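Side-chain contacts in protein YciF (Escherichia coli, PDB 2GS4), which is of unknown function but forms a homodimer of ferritin-like helical subunits and, as a rubrerythrin-like stress protein, probably binds metal: residues A[8-13]-A[66-71]; A[59-64]-A[133-138]; A[98-103]-A[155-160]. All coordinates share one frame; numbering follows the deposited sequence.

Contact 1. Residues A[8-13]-A[66-71]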
loop_
_atom_site.group_PDB
_atom_site.type_symbol
_atom_site.label_atom_id
_atom_site.label_comp_id
_atom_site.label_asym_id
_atom_site.label_seq_id
_atom_site.Cartn_x
_atom_site.Cartn_y
_atom_site.Cartn_z
ATOM N N ASP A 8 3.056 -4.093 18.923
ATOM C CA ASP A 8 3.899 -4.593 17.833
ATOM C C ASP A 8 3.340 -4.112 16.495
ATOM O O ASP A 8 4.092 -3.721 15.607
ATOM C CB ASP A 8 3.951 -6.126 17.782
ATOM C CG ASP A 8 4.601 -6.753 19.005
ATOM O OD1 ASP A 8 5.598 -6.209 19.527
ATOM O OD2 ASP A 8 4.116 -7.824 19.426
ATOM N N VAL A 9 2.015 -4.157 16.350
ATOM C CA VAL A 9 1.370 -3.711 15.114
ATOM C C VAL A 9 1.668 -2.232 14.912
ATOM O O VAL A 9 1.999 -1.804 13.809
ATOM C CB VAL A 9 -0.175 -3.896 15.151
ATOM C CG1 VAL A 9 -0.805 -3.275 13.898
ATOM C CG2 VAL A 9 -0.535 -5.373 15.215
ATOM N N PHE A 10 1.540 -1.454 15.982
ATOM C CA PHE A 10 1.803 -0.026 15.904
ATOM C C PHE A 10 3.242 0.270 15.511
ATOM O O PHE A 10 3.483 1.089 14.615
ATOM C CB PHE A 10 1.473 0.664 17.233
ATOM C CG PHE A 10 1.734 2.154 17.225
ATOM C CD1 PHE A 10 2.827 2.684 17.901
ATOM C CD2 PHE A 10 0.892 3.026 16.533
ATOM C CE1 PHE A 10 3.085 4.062 17.883
ATOM C CE2 PHE A 10 1.140 4.395 16.508
ATOM C CZ PHE A 10 2.239 4.915 17.190
ATOM N N ILE A 11 4.200 -0.391 16.163
ATOM C CA ILE A 11 5.591 -0.139 15.827
ATOM C C ILE A 11 5.870 -0.546 14.374
ATOM O O ILE A 11 6.568 0.156 13.648
ATOM C CB ILE A 11 6.568 -0.853 16.823
ATOM C CG1 ILE A 11 7.998 -0.452 16.502
ATOM C CG2 ILE A 11 6.403 -2.359 16.785
ATOM C CD1 ILE A 11 8.131 1.014 16.441
ATOM N N HIS A 12 5.301 -1.668 13.949
ATOM C CA HIS A 12 5.475 -2.139 12.579
ATOM C C HIS A 12 4.969 -1.094 11.579
ATOM O O HIS A 12 5.693 -0.706 10.661
ATOM C CB HIS A 12 4.716 -3.456 12.365
ATOM C CG HIS A 12 4.485 -3.790 10.923
ATOM N ND1 HIS A 12 5.495 -4.196 10.078
ATOM C CD2 HIS A 12 3.355 -3.767 10.176
ATOM C CE1 HIS A 12 4.998 -4.412 8.873
ATOM N NE2 HIS A 12 3.702 -4.159 8.905
ATOM N N LEU A 13 3.725 -0.648 11.747
ATOM C CA LEU A 13 3.143 0.337 10.839
ATOM C C LEU A 13 3.860 1.686 10.851
ATOM O O LEU A 13 3.963 2.346 9.821
ATOM C CB LEU A 13 1.653 0.530 11.153
ATOM C CG LEU A 13 0.716 -0.635 10.806
ATOM C CD1 LEU A 13 -0.672 -0.352 11.354
ATOM C CD2 LEU A 13 0.666 -0.835 9.295
ATOM N N SER A 66 9.012 5.393 25.815
ATOM C CA SER A 66 10.222 4.619 26.075
ATOM C C SER A 66 10.393 3.323 25.282
ATOM O O SER A 66 11.501 2.995 24.853
ATOM C CB SER A 66 10.301 4.318 27.573
ATOM O OG SER A 66 10.175 5.513 28.326
ATOM N N ASN A 67 9.300 2.595 25.083
ATOM C CA ASN A 67 9.322 1.319 24.369
ATOM C C ASN A 67 9.397 1.428 22.844
ATOM O O ASN A 67 9.782 0.473 22.171
ATOM C CB ASN A 67 8.069 0.533 24.722
ATOM C CG ASN A 67 6.811 1.271 24.326
ATOM O OD1 ASN A 67 6.578 2.397 24.768
ATOM N ND2 ASN A 67 5.996 0.649 23.485
ATOM N N LEU A 68 9.024 2.576 22.297
ATOM C CA LEU A 68 9.029 2.750 20.850
ATOM C C LEU A 68 10.428 2.790 20.218
ATOM O O LEU A 68 11.395 3.217 20.845
ATOM C CB LEU A 68 8.230 4.012 20.490
ATOM C CG LEU A 68 6.775 4.019 20.991
ATOM C CD1 LEU A 68 6.040 5.267 20.531
ATOM C CD2 LEU A 68 6.069 2.775 20.478
ATOM N N LYS A 69 10.522 2.306 18.981
ATOM C CA LYS A 69 11.774 2.278 18.212
ATOM C C LYS A 69 11.318 2.270 16.752
ATOM O O LYS A 69 10.129 2.185 16.496
ATOM C CB LYS A 69 12.567 0.987 18.499
ATOM C CG LYS A 69 14.034 1.018 18.014
ATOM C CD LYS A 69 14.720 -0.351 18.098
ATOM C CE LYS A 69 14.514 -1.189 16.834
ATOM N NZ LYS A 69 15.562 -0.964 15.790
ATOM N N ILE A 70 12.233 2.403 15.799
ATOM C CA ILE A 70 11.850 2.326 14.390
ATOM C C ILE A 70 12.615 1.111 13.906
ATOM O O ILE A 70 13.834 1.058 14.051
ATOM C CB ILE A 70 12.321 3.541 13.534
ATOM C CG1 ILE A 70 11.527 4.796 13.891
ATOM C CG2 ILE A 70 12.143 3.232 12.051
ATOM C CD1 ILE A 70 10.042 4.669 13.637
ATOM N N LYS A 71 11.919 0.121 13.365
ATOM C CA LYS A 71 12.607 -1.056 12.865
ATOM C C LYS A 71 12.892 -0.810 11.380
ATOM O O LYS A 71 12.056 -0.264 10.665
ATOM C CB LYS A 71 11.749 -2.310 13.105
ATOM C CG LYS A 71 11.607 -2.674 14.606
ATOM C CD LYS A 71 10.718 -3.898 14.853
ATOM C CE LYS A 71 10.941 -4.480 16.253
ATOM N NZ LYS A 71 12.288 -5.114 16.402
#
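The ring of Phe-10 meets Leu-68 at its edge, near the ring plane: CD1 of Phe-10 lies 4.1 Å from CD2 of Leu-68, and CE1 of Phe-10 is as close to CD1 of Leu-68, so the two methyls lie against adjacent ring carbons. The two side chains cross at about a right angle. Phe-10 holds CG opposite its backbone N (chi1 180°), which swings the ring out from a bond that does not itself aim at the loop. Residue type suits place here, because the same large flat group also packs on Leu-120, Leu-123 and Ala-124 of helix 95-126. At the next residue, Ile-11 sets out toward the loop, with CG1 3.4 Å from Lys-69 O; its terminal methyl is modelled too near that oxygen for its position to be trusted. The long aliphatic chain of Lys-69 runs outward and curls back, its NZ bonding Ile-70 O at 3.2 Å from above the carbonyl plane. Ser-15 OG joins Ile-11 O and Lys-71 N, tying helix to loop just beyond. Apolar packing thus does most of the work between the two segments, at the price of Lys-69 N being buried with no partner in the model.

Contact 2. Residues A[59-64]-A[133-138]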
loop_
_atom_site.group_PDB
_atom_site.type_symbol
_atom_site.label_atom_id
_atom_site.label_comp_id
_atom_site.label_asym_id
_atom_site.label_seq_id
_atom_site.Cartn_x
_atom_site.Cartn_y
_atom_site.Cartn_z
ATOM N N ASP A 59 10.205 11.151 14.680
ATOM C CA ASP A 59 11.261 10.976 15.680
ATOM C C ASP A 59 10.685 11.365 17.037
ATOM O O ASP A 59 10.979 10.736 18.058
ATOM C CB ASP A 59 12.476 11.862 15.389
ATOM C CG ASP A 59 13.135 11.540 14.066
ATOM O OD1 ASP A 59 13.149 10.357 13.673
ATOM O OD2 ASP A 59 13.663 12.474 13.428
ATOM N N GLN A 60 9.849 12.401 17.024
ATOM C CA GLN A 60 9.189 12.892 18.228
ATOM C C GLN A 60 8.239 11.836 18.789
ATOM O O GLN A 60 8.165 11.644 20.002
ATOM C CB GLN A 60 8.388 14.169 17.936
ATOM C CG GLN A 60 9.202 15.457 17.782
ATOM C CD GLN A 60 8.311 16.684 17.627
ATOM O OE1 GLN A 60 8.117 17.455 18.568
ATOM N NE2 GLN A 60 7.747 16.855 16.439
ATOM N N VAL A 61 7.501 11.165 17.903
ATOM C CA VAL A 61 6.559 10.127 18.319
ATOM C C VAL A 61 7.308 9.006 19.009
ATOM O O VAL A 61 6.891 8.503 20.059
ATOM C CB VAL A 61 5.805 9.502 17.115
ATOM C CG1 VAL A 61 5.171 8.173 17.533
ATOM C CG2 VAL A 61 4.730 10.444 16.617
ATOM N N VAL A 62 8.416 8.608 18.401
ATOM C CA VAL A 62 9.235 7.537 18.928
ATOM C C VAL A 62 9.787 7.893 20.311
ATOM O O VAL A 62 9.751 7.074 21.229
ATOM C CB VAL A 62 10.365 7.223 17.935
ATOM C CG1 VAL A 62 11.405 6.320 18.563
ATOM C CG2 VAL A 62 9.765 6.544 16.702
ATOM N N GLU A 63 10.277 9.122 20.460
ATOM C CA GLU A 63 10.832 9.581 21.736
ATOM C C GLU A 63 9.762 9.777 22.818
ATOM O O GLU A 63 10.077 9.783 24.007
ATOM C CB GLU A 63 11.608 10.894 21.524
ATOM C CG GLU A 63 12.933 10.742 20.762
ATOM C CD GLU A 63 13.340 12.030 20.066
ATOM O OE1 GLU A 63 12.605 13.036 20.188
ATOM O OE2 GLU A 63 14.395 12.047 19.397
ATOM N N SER A 64 8.504 9.952 22.412
ATOM C CA SER A 64 7.416 10.170 23.369
ATOM C C SER A 64 7.089 8.938 24.210
ATOM O O SER A 64 6.379 9.037 25.213
ATOM C CB SER A 64 6.140 10.614 22.647
ATOM O OG SER A 64 5.495 9.510 22.034
ATOM N N ALA A 133 -0.528 10.435 19.545
ATOM C CA ALA A 133 -1.785 10.637 18.822
ATOM C C ALA A 133 -1.930 12.066 18.308
ATOM O O ALA A 133 -2.350 12.289 17.173
ATOM C CB ALA A 133 -2.968 10.288 19.714
ATOM N N LYS A 134 -1.585 13.032 19.152
ATOM C CA LYS A 134 -1.688 14.437 18.791
ATOM C C LYS A 134 -0.776 14.740 17.609
ATOM O O LYS A 134 -1.165 15.436 16.672
ATOM C CB LYS A 134 -1.301 15.315 19.985
ATOM C CG LYS A 134 -1.858 14.846 21.327
ATOM C CD LYS A 134 -3.387 14.864 21.386
ATOM C CE LYS A 134 -4.004 13.500 21.082
ATOM N NZ LYS A 134 -3.619 12.439 22.061
ATOM N N LEU A 135 0.442 14.215 17.663
ATOM C CA LEU A 135 1.404 14.432 16.596
ATOM C C LEU A 135 0.961 13.791 15.298
ATOM O O LEU A 135 1.044 14.398 14.239
ATOM C CB LEU A 135 2.761 13.865 16.989
ATOM C CG LEU A 135 3.387 14.586 18.173
ATOM C CD1 LEU A 135 4.624 13.841 18.612
ATOM C CD2 LEU A 135 3.707 16.025 17.783
ATOM N N LEU A 136 0.503 12.549 15.385
ATOM C CA LEU A 136 0.069 11.845 14.195
ATOM C C LEU A 136 -1.144 12.512 13.558
ATOM O O LEU A 136 -1.281 12.499 12.333
ATOM C CB LEU A 136 -0.212 10.378 14.533
ATOM C CG LEU A 136 1.034 9.602 14.983
ATOM C CD1 LEU A 136 0.614 8.362 15.744
ATOM C CD2 LEU A 136 1.896 9.242 13.774
ATOM N N LYS A 137 -2.021 13.103 14.369
ATOM C CA LYS A 137 -3.181 13.771 13.800
ATOM C C LYS A 137 -2.722 15.051 13.099
ATOM O O LYS A 137 -3.377 15.528 12.170
ATOM C CB LYS A 137 -4.239 14.047 14.885
ATOM C CG LYS A 137 -5.112 12.808 15.179
ATOM C CD LYS A 137 -5.918 12.933 16.469
ATOM C CE LYS A 137 -6.567 11.602 16.868
ATOM N NZ LYS A 137 -7.731 11.189 16.027
ATOM N N GLU A 138 -1.585 15.595 13.529
ATOM C CA GLU A 138 -1.062 16.799 12.897
ATOM C C GLU A 138 -0.588 16.455 11.493
ATOM O O GLU A 138 -0.834 17.202 10.549
ATOM C CB GLU A 138 0.076 17.401 13.730
ATOM C CG GLU A 138 -0.437 18.016 15.022
ATOM C CD GLU A 138 0.647 18.692 15.837
ATOM O OE1 GLU A 138 0.298 19.320 16.857
ATOM O OE2 GLU A 138 1.840 18.596 15.467
#
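Val-61 and Leu-135 meet between two antiparallel helices of a ferritin-like four-helix bundle, the side chains sliding past one another in opposite directions. The CG2 methyl of Val-61 does most of the touching. It rests 3.9 Å from CD1 of Leu-135 and also reaches Leu-135 CB, at 4.0 Å, and Leu-136 CG, at 4.1 Å, so a single branch is shared by two consecutive leucines. CD1 of Leu-135 lies in turn 3.8 Å from CB of Gln-60, the residue before the valine. The torsion of Val-61 (chi1 163°) sets CG1 opposite the backbone N and leaves CG2 beside that N, the branch that meets the leucines. Leu-135 is nearly extended beyond CG, which carries CD1 across to the other helix.

The helical segments run at 166° to each other, with axes 9.7 Å apart, a spacing that branched aliphatic side chains fill well. Gln-60 suits the margin: its CB joins the apolar patch while the rest of the side chain extends away from it, on a residue that is exposed overall.

Further out, Val-61 packs on Leu-14 of helix 6-33 and also on Ala-132 of helix 130-159, whereas Leu-136 reaches Phe-10, Tyr-117, Ala-121 and Ala-124, so the pair is built into the interior near one end of the bundle. Lys-137 forms a salt bridge with Glu-125, linking helix 130-159 to helix 95-126, and Glu-138 makes a long, weak ion pair with Arg-57.

At the C-terminal end of segment 59-64, Ser-64 OG donates to Val-61 O over 2.6 Å, tilted 22° from the carbonyl plane.

Contact 3. Residues A[98-103]-A[155-160]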
loop_
_atom_site.group_PDB
_atom_site.type_symbol
_atom_site.label_atom_id
_atom_site.label_comp_id
_atom_site.label_asym_id
_atom_site.label_seq_id
_atom_site.Cartn_x
_atom_site.Cartn_y
_atom_site.Cartn_z
ATOM N N ARG A 98 0.142 15.115 -19.226
ATOM C CA ARG A 98 1.200 14.819 -18.288
ATOM C C ARG A 98 0.881 15.268 -16.868
ATOM O O ARG A 98 1.040 14.501 -15.916
ATOM C CB ARG A 98 2.484 15.492 -18.762
ATOM C CG ARG A 98 3.637 15.310 -17.821
ATOM C CD ARG A 98 4.931 15.794 -18.442
ATOM N NE ARG A 98 6.073 15.343 -17.655
ATOM C CZ ARG A 98 6.783 14.252 -17.920
ATOM N NH1 ARG A 98 7.798 13.916 -17.139
ATOM N NH2 ARG A 98 6.492 13.505 -18.980
ATOM N N ASP A 99 0.420 16.505 -16.726
ATOM C CA ASP A 99 0.102 17.053 -15.415
ATOM C C ASP A 99 -1.120 16.411 -14.742
ATOM O O ASP A 99 -1.172 16.301 -13.517
ATOM C CB ASP A 99 -0.065 18.572 -15.523
ATOM C CG ASP A 99 1.243 19.278 -15.882
ATOM O OD1 ASP A 99 1.193 20.431 -16.361
ATOM O OD2 ASP A 99 2.325 18.681 -15.681
ATOM N N ALA A 100 -2.094 15.978 -15.538
ATOM C CA ALA A 100 -3.290 15.337 -14.992
ATOM C C ALA A 100 -2.860 14.032 -14.334
ATOM O O ALA A 100 -3.315 13.685 -13.244
ATOM C CB ALA A 100 -4.296 15.053 -16.104
ATOM N N ALA A 101 -1.973 13.317 -15.012
ATOM C CA ALA A 101 -1.462 12.052 -14.509
ATOM C C ALA A 101 -0.566 12.263 -13.289
ATOM O O ALA A 101 -0.643 11.510 -12.327
ATOM C CB ALA A 101 -0.691 11.329 -15.606
ATOM N N LEU A 102 0.277 13.287 -13.324
ATOM C CA LEU A 102 1.170 13.550 -12.193
ATOM C C LEU A 102 0.375 13.888 -10.937
ATOM O O LEU A 102 0.649 13.369 -9.855
ATOM C CB LEU A 102 2.156 14.674 -12.537
ATOM C CG LEU A 102 3.198 14.254 -13.582
ATOM C CD1 LEU A 102 4.053 15.450 -13.997
ATOM C CD2 LEU A 102 4.070 13.150 -13.013
ATOM N N ILE A 103 -0.639 14.731 -11.089
ATOM C CA ILE A 103 -1.490 15.118 -9.977
ATOM C C ILE A 103 -2.245 13.890 -9.469
ATOM O O ILE A 103 -2.310 13.644 -8.268
ATOM C CB ILE A 103 -2.473 16.210 -10.427
ATOM C CG1 ILE A 103 -1.668 17.445 -10.844
ATOM C CG2 ILE A 103 -3.470 16.526 -9.324
ATOM C CD1 ILE A 103 -2.492 18.644 -11.230
ATOM N N ILE A 155 -8.328 20.481 -10.806
ATOM C CA ILE A 155 -9.415 21.273 -11.365
ATOM C C ILE A 155 -8.814 22.307 -12.321
ATOM O O ILE A 155 -9.248 22.418 -13.465
ATOM C CB ILE A 155 -10.252 21.975 -10.248
ATOM C CG1 ILE A 155 -11.173 20.952 -9.570
ATOM C CG2 ILE A 155 -11.082 23.110 -10.831
ATOM C CD1 ILE A 155 -11.965 21.482 -8.374
ATOM N N ASN A 156 -7.795 23.041 -11.871
ATOM C CA ASN A 156 -7.170 24.047 -12.731
ATOM C C ASN A 156 -6.648 23.441 -14.039
ATOM O O ASN A 156 -6.823 24.028 -15.101
ATOM C CB ASN A 156 -5.994 24.749 -12.031
ATOM C CG ASN A 156 -6.385 25.416 -10.725
ATOM O OD1 ASN A 156 -7.553 25.716 -10.480
ATOM N ND2 ASN A 156 -5.391 25.666 -9.882
ATOM N N ASN A 157 -6.001 22.278 -13.963
ATOM C CA ASN A 157 -5.454 21.635 -15.162
ATOM C C ASN A 157 -6.572 21.220 -16.109
ATOM O O ASN A 157 -6.404 21.238 -17.330
ATOM C CB ASN A 157 -4.600 20.411 -14.783
ATOM C CG ASN A 157 -3.939 19.751 -15.994
ATOM O OD1 ASN A 157 -3.128 20.359 -16.696
ATOM N ND2 ASN A 157 -4.290 18.499 -16.242
ATOM N N VAL A 158 -7.713 20.843 -15.544
ATOM C CA VAL A 158 -8.854 20.436 -16.348
ATOM C C VAL A 158 -9.433 21.646 -17.085
ATOM O O VAL A 158 -9.888 21.526 -18.222
ATOM C CB VAL A 158 -9.941 19.790 -15.461
ATOM C CG1 VAL A 158 -11.276 19.769 -16.182
ATOM C CG2 VAL A 158 -9.523 18.370 -15.095
ATOM N N ASN A 159 -9.391 22.810 -16.439
ATOM C CA ASN A 159 -9.924 24.050 -17.014
ATOM C C ASN A 159 -8.910 24.914 -17.756
ATOM O O ASN A 159 -9.246 25.973 -18.286
ATOM C CB ASN A 159 -10.589 24.885 -15.920
ATOM C CG ASN A 159 -11.830 24.226 -15.370
ATOM O OD1 ASN A 159 -12.707 23.808 -16.124
ATOM N ND2 ASN A 159 -11.916 24.130 -14.051
ATOM N N LYS A 160 -7.668 24.450 -17.784
ATOM C CA LYS A 160 -6.579 25.139 -18.459
ATOM C C LYS A 160 -6.943 25.453 -19.917
ATOM O O LYS A 160 -7.321 24.559 -20.677
ATOM C CB LYS A 160 -5.334 24.247 -18.421
ATOM C CG LYS A 160 -4.086 24.838 -19.058
ATOM C CD LYS A 160 -3.324 25.701 -18.065
ATOM C CE LYS A 160 -2.544 24.861 -17.066
ATOM N NZ LYS A 160 -1.180 24.509 -17.567
#
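Asn-157 aims its amide at the first turns of helix 95-126 and presents a different end to each of two neighbours. OD1 of Asn-157 lies 3.7 Å from CB of Asp-99, while its ND2 lies 3.4 Å from CB of Ala-100 and equally close to the backbone N of Ala-100. Those two nitrogens are both donors and do not bond each other; ND2 instead donates to Glu-96 O, one turn earlier in the same helix. With CG opposite its own backbone N (chi1 -177°), the amide reaches across far enough to find that carbonyl. The methyl of Ala-100 is small enough to leave room for it. CB of Asn-157 only grazes CD1 of Ile-103, at 4.5 Å. The amide oxygen is buried with no partner in the model, and the ND2 bond to Glu-96 O is likely to set which end of the amide faces which neighbour. Asp-99 has OD2 bonded to Thr-35 OG1, and Lys-160 NZ stands 4.9 Å from its OD1, near enough perhaps for a weak electrostatic pull. The two short segments, their axes 9.7 Å apart and antiparallel at 164°, lie at the open end of the hairpin made by the last two long helices of a ferritin-like four-helix bundle.

Overall arrangement
Contacts 1 and 2 lie at one end of the long bundle and contact 3 at the other, on the opposite side of the chain's centre. The centres of the first two are 12 Å apart and they touch: Leu-68 CD1 packs 3.4 Å from Val-61 O, and Ile-70 CD1 meets Val-62 CG2 at 3.6 Å, so loop and helices pack as one group. The centre of contact 3 is about 39 Å from that of contact 1 and 34 Å from that of contact 2, yet it shares helix 130-159 with the latter. Along the chain, contact 1 closes before contact 3 opens, whereas contact 2 interleaves with both. Helix 130-159 is thereby held near both ends, to helix 38-63 and to helix 95-126.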